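Local atomic coordinates of soluble epoxide hydrolase (Bacillus megaterium, PDB entry 4INZ), a protein that is a soluble enzyme of the alpha/beta hydrolase family, built round a mixed, largely parallel beta sheet flanked by helices. Residues S19-I23 / H31-K35; M41-H45 / T67-D71; V111-W115 / H284-H288; G253-F259 / A280-H284. The protein carries 1 engineered substitution. All coordinates share one frame; numbering follows the deposited sequence.

Interaction 1 of 4, residues S19-I23 / H31-K35; sequences SKQYI and HYISK
With Tyr22 CG trans to its own carbonyl carbon (chi1 -74°) and His31 CG trans to its own backbone N (chi1 177°), the two rings meet edge-to-face, the imidazole edge directed at the phenol face and the centroids 5.2 Å apart. The Tyr22 torsion also swings the phenol so that one face lies against His31 CB, a CH-pi contact at 4.1 Å from CB to the Tyr22 ring centroid. Farther along, Lys20 CB packs on His31 NE2 at 3.3 Å. On the opposite face of this antiparallel hairpin, a bend at chi2 lays the Gln21 amide almost parallel to the Tyr32 ring, with planes 6° apart and Gln21 NE2 3.3 Å from Tyr32 CE2. Ser19 OG holds the other end of that amide through a hydrogen bond of 3.1 Å to Gln21 OE1. Two reciprocal pairs of backbone bonds, Ser19 with Ser34 and Gln21 with Tyr32, close the ladder at the margin of the sheet. The polar ends are satisfied farther away: His31 ND1 by Asp71, Tyr22 OH by Leu77 O and Ser34 OG by His66. The bond at ND1 restrains the rotation of the imidazole, consistent with its edge staying on the tyrosine face.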
# COMPACT_ATOMS: atom_id res chain seq x y z
N SER A 19 -3.63 -11.98 -17.19
CA SER A 19 -4.81 -11.31 -17.73
C SER A 19 -5.28 -10.19 -16.81
O SER A 19 -4.82 -10.07 -15.67
CB SER A 19 -5.94 -12.32 -17.96
OG SER A 19 -6.32 -12.94 -16.74
N LYS A 20 -6.19 -9.36 -17.32
CA LYS A 20 -6.75 -8.27 -16.53
C LYS A 20 -8.27 -8.36 -16.54
O LYS A 20 -8.89 -8.29 -17.61
CB LYS A 20 -6.31 -6.91 -17.09
CG LYS A 20 -4.82 -6.80 -17.28
CD LYS A 20 -4.39 -5.39 -17.61
CE LYS A 20 -2.97 -5.39 -18.13
NZ LYS A 20 -2.15 -6.37 -17.36
N GLN A 21 -8.85 -8.51 -15.36
CA GLN A 21 -10.30 -8.65 -15.24
C GLN A 21 -10.84 -8.07 -13.93
O GLN A 21 -10.13 -7.37 -13.20
CB GLN A 21 -10.73 -10.11 -15.39
CG GLN A 21 -10.29 -11.02 -14.27
CD GLN A 21 -8.96 -11.70 -14.54
OE1 GLN A 21 -8.92 -12.84 -15.00
NE2 GLN A 21 -7.87 -11.01 -14.24
N TYR A 22 -12.10 -8.39 -13.66
CA TYR A 22 -12.84 -7.77 -12.56
C TYR A 22 -13.41 -8.77 -11.56
O TYR A 22 -13.73 -9.91 -11.90
CB TYR A 22 -13.98 -6.93 -13.11
CG TYR A 22 -13.53 -5.64 -13.74
CD1 TYR A 22 -13.55 -4.45 -13.03
CD2 TYR A 22 -13.07 -5.61 -15.05
CE1 TYR A 22 -13.14 -3.27 -13.59
CE2 TYR A 22 -12.65 -4.42 -15.63
CZ TYR A 22 -12.69 -3.26 -14.89
OH TYR A 22 -12.29 -2.08 -15.44
N ILE A 23 -13.55 -8.30 -10.33
CA ILE A 23 -14.24 -9.06 -9.30
C ILE A 23 -15.20 -8.13 -8.55
O ILE A 23 -14.84 -7.03 -8.16
CB ILE A 23 -13.25 -9.75 -8.33
CG1 ILE A 23 -13.97 -10.79 -7.47
CG2 ILE A 23 -12.49 -8.72 -7.48
CD1 ILE A 23 -13.03 -11.68 -6.68
N HIS A 31 -10.89 -3.90 -10.36
CA HIS A 31 -10.03 -4.45 -11.40
C HIS A 31 -8.75 -5.04 -10.80
O HIS A 31 -8.24 -4.54 -9.81
CB HIS A 31 -9.68 -3.35 -12.39
CG HIS A 31 -8.73 -3.78 -13.47
ND1 HIS A 31 -7.38 -3.54 -13.41
CD2 HIS A 31 -8.95 -4.41 -14.65
CE1 HIS A 31 -6.80 -4.01 -14.50
NE2 HIS A 31 -7.73 -4.54 -15.27
N TYR A 32 -8.23 -6.11 -11.39
CA TYR A 32 -6.99 -6.70 -10.88
C TYR A 32 -6.18 -7.38 -11.98
O TYR A 32 -6.73 -7.76 -13.02
CB TYR A 32 -7.25 -7.70 -9.75
CG TYR A 32 -8.05 -8.93 -10.15
CD1 TYR A 32 -9.43 -8.95 -10.02
CD2 TYR A 32 -7.42 -10.07 -10.62
CE1 TYR A 32 -10.16 -10.06 -10.37
CE2 TYR A 32 -8.15 -11.20 -10.98
CZ TYR A 32 -9.53 -11.19 -10.85
OH TYR A 32 -10.28 -12.30 -11.20
N ILE A 33 -4.88 -7.50 -11.75
CA ILE A 33 -3.99 -8.27 -12.61
C ILE A 33 -3.81 -9.64 -11.99
O ILE A 33 -3.62 -9.74 -10.78
CB ILE A 33 -2.57 -7.66 -12.66
CG1 ILE A 33 -2.60 -6.24 -13.18
CG2 ILE A 33 -1.65 -8.52 -13.53
CD1 ILE A 33 -1.21 -5.62 -13.18
N SER A 34 -3.84 -10.68 -12.82
CA SER A 34 -3.72 -12.05 -12.34
C SER A 34 -2.73 -12.83 -13.19
O SER A 34 -2.73 -12.72 -14.42
CB SER A 34 -5.09 -12.73 -12.36
OG SER A 34 -4.99 -14.12 -12.10
N LYS A 35 -1.88 -13.62 -12.52
CA LYS A 35 -0.94 -14.51 -13.21
C LYS A 35 -0.59 -15.69 -12.31
O LYS A 35 -0.69 -15.59 -11.09
CB LYS A 35 0.32 -13.74 -13.61
CG LYS A 35 1.20 -14.43 -14.64
CD LYS A 35 2.40 -13.55 -15.01
CE LYS A 35 3.24 -14.18 -16.13
NZ LYS A 35 3.90 -15.46 -15.73

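Interaction 2 of 4, residues M41-H45 / T67-D71; sequences MLFLH and TVALD
Phe43 turns a ring edge, not a face, to strand 67-70: CD1 lies 3.4 Å from Val68 O, and CE1 is 3.9 Å from Thr67 CB. The ring leans this way because CG stands trans to the carbonyl carbon (chi1 -61°), which lays the phenyl back along its strand toward Thr67, while Phe43 CB rests against Ala69 CB. On the other face of the sheet Leu42 slants across Val68, bringing CD1 to 3.7 Å from Val68 CG1. Leu44 and Leu70 run side by side in the same direction and touch through their CD2 methyls.

The backbones form a parallel pair in which Met41 O, Phe43 N and Phe43 O bond in turn to Val68 N, Val68 O and Leu70 N; the bond from Phe43 N to Val68 O is 2.8 Å. Beyond Ala69 the chains diverge. A water fills the fork, donating to Phe43 O and Leu70 O and accepting a weak bond from His45 N. The His45 imidazole then reaches across, with Leu70 O in its ring plane 3.1 Å from CD2, and its NE2 is hydrogen-bonded to Leu72 N, which fixes the ring.

The two strands belong to a beta-alpha-beta crossover through helix 55-61, whose Ile58 covers Thr67 and Ala69. Helix 89-102 lies against the leucines on the other face, strand 108-112 continues the sheet beside 41-44, and strand 28-36 flanks 67-70.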
# COMPACT_ATOMS: atom_id res chain seq x y z
N MET A 41 -1.03 -15.04 -3.59
CA MET A 41 -0.20 -13.93 -3.15
C MET A 41 -0.88 -12.66 -3.65
O MET A 41 -0.90 -12.37 -4.85
CB MET A 41 1.22 -14.05 -3.70
CG MET A 41 2.18 -12.98 -3.17
SD MET A 41 3.86 -13.21 -3.77
CE MET A 41 4.38 -14.63 -2.79
N LEU A 42 -1.48 -11.92 -2.72
CA LEU A 42 -2.28 -10.74 -3.05
C LEU A 42 -1.51 -9.47 -2.73
O LEU A 42 -1.06 -9.29 -1.59
CB LEU A 42 -3.58 -10.78 -2.26
CG LEU A 42 -4.55 -9.61 -2.41
CD1 LEU A 42 -5.03 -9.50 -3.85
CD2 LEU A 42 -5.74 -9.79 -1.46
N PHE A 43 -1.34 -8.60 -3.73
CA PHE A 43 -0.54 -7.38 -3.61
C PHE A 43 -1.45 -6.16 -3.55
O PHE A 43 -2.35 -6.00 -4.39
CB PHE A 43 0.37 -7.20 -4.83
CG PHE A 43 1.37 -8.30 -5.04
CD1 PHE A 43 1.00 -9.47 -5.71
CD2 PHE A 43 2.69 -8.15 -4.63
CE1 PHE A 43 1.92 -10.48 -5.93
CE2 PHE A 43 3.62 -9.16 -4.85
CZ PHE A 43 3.24 -10.32 -5.50
N LEU A 44 -1.19 -5.28 -2.58
CA LEU A 44 -1.95 -4.04 -2.41
C LEU A 44 -1.03 -2.83 -2.51
O LEU A 44 -0.16 -2.62 -1.64
CB LEU A 44 -2.63 -4.01 -1.04
CG LEU A 44 -3.49 -5.21 -0.64
CD1 LEU A 44 -4.15 -4.93 0.69
CD2 LEU A 44 -4.54 -5.52 -1.71
N HIS A 45 -1.24 -2.03 -3.55
CA HIS A 45 -0.49 -0.80 -3.77
C HIS A 45 -1.01 0.33 -2.90
O HIS A 45 -1.96 0.15 -2.12
CB HIS A 45 -0.65 -0.37 -5.23
CG HIS A 45 -2.03 0.10 -5.55
ND1 HIS A 45 -2.44 1.40 -5.36
CD2 HIS A 45 -3.12 -0.57 -6.01
CE1 HIS A 45 -3.71 1.52 -5.70
NE2 HIS A 45 -4.15 0.34 -6.09
N THR A 67 -0.40 -15.04 -8.33
CA THR A 67 -0.12 -13.65 -8.00
C THR A 67 -1.25 -12.75 -8.48
O THR A 67 -1.54 -12.71 -9.68
CB THR A 67 1.20 -13.17 -8.62
OG1 THR A 67 1.16 -13.37 -10.04
CG2 THR A 67 2.38 -13.94 -8.04
N VAL A 68 -1.88 -12.05 -7.55
CA VAL A 68 -2.96 -11.12 -7.88
C VAL A 68 -2.64 -9.73 -7.34
O VAL A 68 -2.39 -9.57 -6.14
CB VAL A 68 -4.31 -11.61 -7.28
CG1 VAL A 68 -5.38 -10.54 -7.42
CG2 VAL A 68 -4.76 -12.90 -7.96
N ALA A 69 -2.61 -8.74 -8.22
CA ALA A 69 -2.40 -7.36 -7.80
C ALA A 69 -3.68 -6.56 -8.02
O ALA A 69 -4.14 -6.39 -9.15
CB ALA A 69 -1.23 -6.72 -8.56
N LEU A 70 -4.26 -6.08 -6.92
CA LEU A 70 -5.54 -5.38 -6.94
C LEU A 70 -5.37 -3.89 -7.24
O LEU A 70 -4.43 -3.26 -6.76
CB LEU A 70 -6.23 -5.55 -5.59
CG LEU A 70 -7.65 -5.04 -5.38
CD1 LEU A 70 -8.62 -5.78 -6.30
CD2 LEU A 70 -8.04 -5.23 -3.92
N ASP A 71 -6.29 -3.34 -8.03
CA ASP A 71 -6.44 -1.89 -8.09
C ASP A 71 -7.45 -1.49 -7.02
O ASP A 71 -8.62 -1.87 -7.11
CB ASP A 71 -6.95 -1.43 -9.47
CG ASP A 71 -5.90 -1.56 -10.57
OD1 ASP A 71 -4.69 -1.50 -10.28
OD2 ASP A 71 -6.31 -1.69 -11.74
O HOH W 1 -1.87 -3.80 -6.00

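Interaction 3 of 4, residues V111-W115 / H284-H288; sequences VVHDW and HAPQH
Asp114, on the sharp turn between strand 108-112 and helix 115-126, meets His284; the turn has the position and the strained backbone (Asp114 phi 59°) of the nucleophile elbow of alpha/beta hydrolases. From the Asp114 backbone, CB sits over the centre of the His113 ring, 3.9 Å above its plane. CG, trans to the backbone N (chi1 -168°), lies in the plane of the His284 ring at its edge. There the carboxylate stands nearly upright to the imidazole, their planes 83° apart. OD1 lies 3.0 Å from His284 NE2 and 3.1 Å from His284 CE1, whereas OD2 points back into the turn. It accepts a hydrogen bond from Phe47 N, beyond strand 40-44, and a weak one from Trp115 N of the elbow. His284 is steadied from its far side by Asp256, bonded to ND1, and its ring meets that of His113 obliquely, with centroids 4.6 Å apart. A bound PEG molecule about 5 Å from the Asp114 side chain is consistent with a pocket here. The His113 ring lies between two groups: opposite Asp114 CB, the amide of Gln287 stands almost perpendicular to it, with NE2 toward the rim, 3.1 Å above the ring plane.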
# COMPACT_ATOMS: atom_id res chain seq x y z
N VAL A 111 0.89 -8.90 0.46
CA VAL A 111 2.06 -8.06 0.17
C VAL A 111 1.60 -6.62 -0.01
O VAL A 111 0.74 -6.35 -0.85
CB VAL A 111 2.77 -8.54 -1.11
CG1 VAL A 111 4.09 -7.79 -1.31
CG2 VAL A 111 3.00 -10.03 -1.04
N VAL A 112 2.13 -5.70 0.78
CA VAL A 112 1.49 -4.39 0.91
C VAL A 112 2.46 -3.22 0.92
O VAL A 112 3.61 -3.37 1.31
CB VAL A 112 0.61 -4.33 2.18
CG1 VAL A 112 -0.44 -5.45 2.16
CG2 VAL A 112 1.47 -4.44 3.43
N HIS A 113 1.97 -2.04 0.52
CA HIS A 113 2.81 -0.85 0.37
C HIS A 113 1.95 0.41 0.57
O HIS A 113 0.83 0.48 0.05
CB HIS A 113 3.43 -0.85 -1.03
CG HIS A 113 4.20 0.38 -1.38
ND1 HIS A 113 5.29 0.83 -0.65
CD2 HIS A 113 4.09 1.22 -2.44
CE1 HIS A 113 5.78 1.91 -1.23
NE2 HIS A 113 5.07 2.17 -2.31
N ASP A 114 2.45 1.37 1.34
CA ASP A 114 1.85 2.70 1.45
C ASP A 114 0.40 2.60 1.95
O ASP A 114 0.16 1.98 2.99
CB ASP A 114 1.97 3.44 0.10
CG ASP A 114 1.63 4.93 0.20
OD1 ASP A 114 2.52 5.73 0.57
OD2 ASP A 114 0.48 5.29 -0.12
N TRP A 115 -0.58 3.18 1.24
CA TRP A 115 -1.98 3.02 1.66
C TRP A 115 -2.35 1.54 1.74
O TRP A 115 -3.13 1.13 2.61
CB TRP A 115 -2.96 3.77 0.74
CG TRP A 115 -3.54 5.00 1.39
CD1 TRP A 115 -3.24 6.30 1.11
CD2 TRP A 115 -4.50 5.03 2.45
NE1 TRP A 115 -3.96 7.14 1.92
CE2 TRP A 115 -4.74 6.39 2.76
CE3 TRP A 115 -5.19 4.04 3.16
CZ2 TRP A 115 -5.64 6.78 3.75
CZ3 TRP A 115 -6.09 4.44 4.15
CH2 TRP A 115 -6.30 5.79 4.44
N HIS A 284 11.00 5.30 -1.47
CA HIS A 284 9.64 4.94 -1.05
C HIS A 284 9.12 3.58 -1.54
O HIS A 284 8.26 2.96 -0.89
CB HIS A 284 8.66 6.03 -1.49
CG HIS A 284 7.25 5.80 -1.05
ND1 HIS A 284 6.88 5.82 0.28
CD2 HIS A 284 6.12 5.55 -1.76
CE1 HIS A 284 5.58 5.59 0.37
NE2 HIS A 284 5.10 5.43 -0.85
N ALA A 285 9.61 3.13 -2.68
CA ALA A 285 9.02 1.96 -3.34
C ALA A 285 10.06 0.94 -3.80
O ALA A 285 10.30 0.76 -5.00
CB ALA A 285 8.16 2.40 -4.52
N PRO A 286 10.66 0.24 -2.83
CA PRO A 286 11.72 -0.73 -3.13
C PRO A 286 11.28 -1.77 -4.15
O PRO A 286 12.11 -2.24 -4.93
CB PRO A 286 11.95 -1.43 -1.78
CG PRO A 286 11.52 -0.42 -0.76
CD PRO A 286 10.35 0.30 -1.39
N GLN A 287 10.01 -2.13 -4.16
CA GLN A 287 9.58 -3.25 -4.98
C GLN A 287 9.88 -3.06 -6.47
O GLN A 287 10.17 -4.03 -7.17
CB GLN A 287 8.11 -3.62 -4.73
CG GLN A 287 7.07 -2.61 -5.20
CD GLN A 287 6.74 -1.57 -4.15
OE1 GLN A 287 7.62 -1.09 -3.44
NE2 GLN A 287 5.45 -1.22 -4.04
N HIS A 288 9.81 -1.82 -6.97
CA HIS A 288 10.22 -1.58 -8.36
C HIS A 288 11.49 -0.75 -8.54
O HIS A 288 12.00 -0.66 -9.65
CB HIS A 288 9.06 -1.12 -9.29
CG HIS A 288 8.57 0.27 -9.04
ND1 HIS A 288 7.71 0.91 -9.91
CD2 HIS A 288 8.78 1.14 -8.01
CE1 HIS A 288 7.41 2.11 -9.44
NE2 HIS A 288 8.05 2.27 -8.29

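Interaction 4 of 4, residues G253-F259 / A280-H284; sequences GNQDPTF and AEASH
His284 ND1 donates to Asp256 OD2 from well above the carboxylate plane, 39° out of it, although the oxygen itself lies close to the imidazole plane; the bond is 3.0 Å and nearly straight. This His-carboxylate pair joins the loops after strands 248-253 and 274-279, the former a place where alpha/beta hydrolases often carry an acidic residue. Asp256 CG is trans to its backbone N (chi1 -171°), and the side chain lies alongside that of His284, pointing the same way. An Asx turn fixes the carboxylate: Thr258 N donates to Asp256 OD1 at 2.9 Å, again from above the plane. Ahead of it, Gly253 to Asp256 form a type I turn, and the bond from Gln255 N to Ala282 O (3.0 Å) ties that turn to the second loop. Gly253 runs close to the second loop, its CA making a CH···O contact with Ser283 O. Ser283 OG adds a weak bond to Gln255 O and rests on Pro257 CD at 3.4 Å. Phe259, about 4 Å from a bound PEG molecule, also borders the imidazole. Its ring meets His284 edge to edge, CE2 lying 3.9 Å from His284 CE1.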
# COMPACT_ATOMS: atom_id res chain seq x y z
N GLY A 253 12.74 0.85 2.24
CA GLY A 253 13.70 1.73 1.60
C GLY A 253 14.09 2.84 2.55
O GLY A 253 13.25 3.64 2.96
N ASN A 254 15.37 2.90 2.92
CA ASN A 254 15.80 3.88 3.91
C ASN A 254 15.66 5.34 3.50
O ASN A 254 15.54 6.22 4.36
CB ASN A 254 17.25 3.62 4.36
CG ASN A 254 17.35 2.44 5.30
OD1 ASN A 254 16.35 1.99 5.85
ND2 ASN A 254 18.58 1.95 5.50
N GLN A 255 15.69 5.61 2.19
CA GLN A 255 15.71 7.00 1.71
C GLN A 255 14.31 7.61 1.57
O GLN A 255 14.17 8.76 1.14
CB GLN A 255 16.47 7.10 0.39
CG GLN A 255 17.89 6.59 0.45
CD GLN A 255 18.48 6.39 -0.93
OE1 GLN A 255 17.76 6.17 -1.91
NE2 GLN A 255 19.80 6.48 -1.03
N ASP A 256 13.29 6.83 1.93
CA ASP A 256 11.90 7.29 1.83
C ASP A 256 11.69 8.62 2.55
O ASP A 256 11.89 8.70 3.76
CB ASP A 256 11.00 6.23 2.45
CG ASP A 256 9.53 6.50 2.20
OD1 ASP A 256 9.18 7.55 1.63
OD2 ASP A 256 8.73 5.64 2.60
N PRO A 257 11.26 9.66 1.82
CA PRO A 257 11.02 10.96 2.46
C PRO A 257 9.68 11.04 3.20
O PRO A 257 9.45 12.00 3.93
CB PRO A 257 11.00 11.92 1.27
CG PRO A 257 10.49 11.09 0.14
CD PRO A 257 11.08 9.71 0.36
N THR A 258 8.82 10.05 3.03
CA THR A 258 7.47 10.08 3.60
C THR A 258 7.35 9.30 4.91
O THR A 258 6.56 9.64 5.78
CB THR A 258 6.45 9.51 2.60
OG1 THR A 258 6.49 10.28 1.39
CG2 THR A 258 5.05 9.56 3.18
N PHE A 259 8.13 8.23 5.03
CA PHE A 259 8.13 7.44 6.26
C PHE A 259 9.55 7.30 6.81
O PHE A 259 10.43 6.77 6.14
CB PHE A 259 7.49 6.06 6.03
CG PHE A 259 6.04 6.12 5.65
CD1 PHE A 259 5.05 6.22 6.62
CD2 PHE A 259 5.66 6.11 4.32
CE1 PHE A 259 3.72 6.29 6.27
CE2 PHE A 259 4.32 6.18 3.96
CZ PHE A 259 3.35 6.28 4.94
N ALA A 280 19.58 0.46 1.70
CA ALA A 280 20.22 1.76 1.80
C ALA A 280 20.01 2.61 0.54
O ALA A 280 19.95 3.84 0.62
CB ALA A 280 21.71 1.60 2.09
N GLU A 281 19.87 1.95 -0.61
CA GLU A 281 19.82 2.67 -1.88
C GLU A 281 18.42 2.69 -2.51
O GLU A 281 18.28 2.88 -3.72
CB GLU A 281 20.83 2.09 -2.87
CG GLU A 281 22.26 2.03 -2.34
CD GLU A 281 22.88 3.40 -2.19
OE1 GLU A 281 22.23 4.40 -2.57
OE2 GLU A 281 24.02 3.49 -1.68
N ALA A 282 17.39 2.48 -1.69
CA ALA A 282 16.03 2.60 -2.19
C ALA A 282 15.24 3.60 -1.37
O ALA A 282 15.49 3.80 -0.18
CB ALA A 282 15.33 1.28 -2.19
N SER A 283 14.27 4.22 -2.03
CA SER A 283 13.43 5.22 -1.41
C SER A 283 12.07 4.60 -1.10
O SER A 283 11.98 3.50 -0.56
CB SER A 283 13.30 6.44 -2.32
OG SER A 283 12.64 7.51 -1.67
N HIS A 284 11.00 5.30 -1.47
CA HIS A 284 9.64 4.94 -1.05
C HIS A 284 9.12 3.58 -1.54
O HIS A 284 8.26 2.96 -0.89
CB HIS A 284 8.66 6.03 -1.49
CG HIS A 284 7.25 5.80 -1.05
ND1 HIS A 284 6.88 5.82 0.28
CD2 HIS A 284 6.12 5.55 -1.76
CE1 HIS A 284 5.58 5.59 0.37
NE2 HIS A 284 5.10 5.43 -0.85

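How the interactions relate
The first three interactions step across one mixed sheet. Interaction 1, the amino-terminal hairpin, joins interaction 2 where strands 28-36 and 66-70 are neighbours; their centres are 9 Å apart. Interaction 2 in turn abuts interaction 3 through strands 40-44 and 108-112, with centres 11 Å apart. Along the chain interactions 1 to 3 follow in series, while 3 and 4 both close within residues 280-288 and share His284, which links the turn after strand 108-112 to the loop after strand 248-253. Interactions 1 and 4, about 29 Å apart between centres, lie on opposite sides of the chain's centre. Residues distant in sequence are thus gathered beyond the strand ends, as is usual in alpha/beta hydrolases.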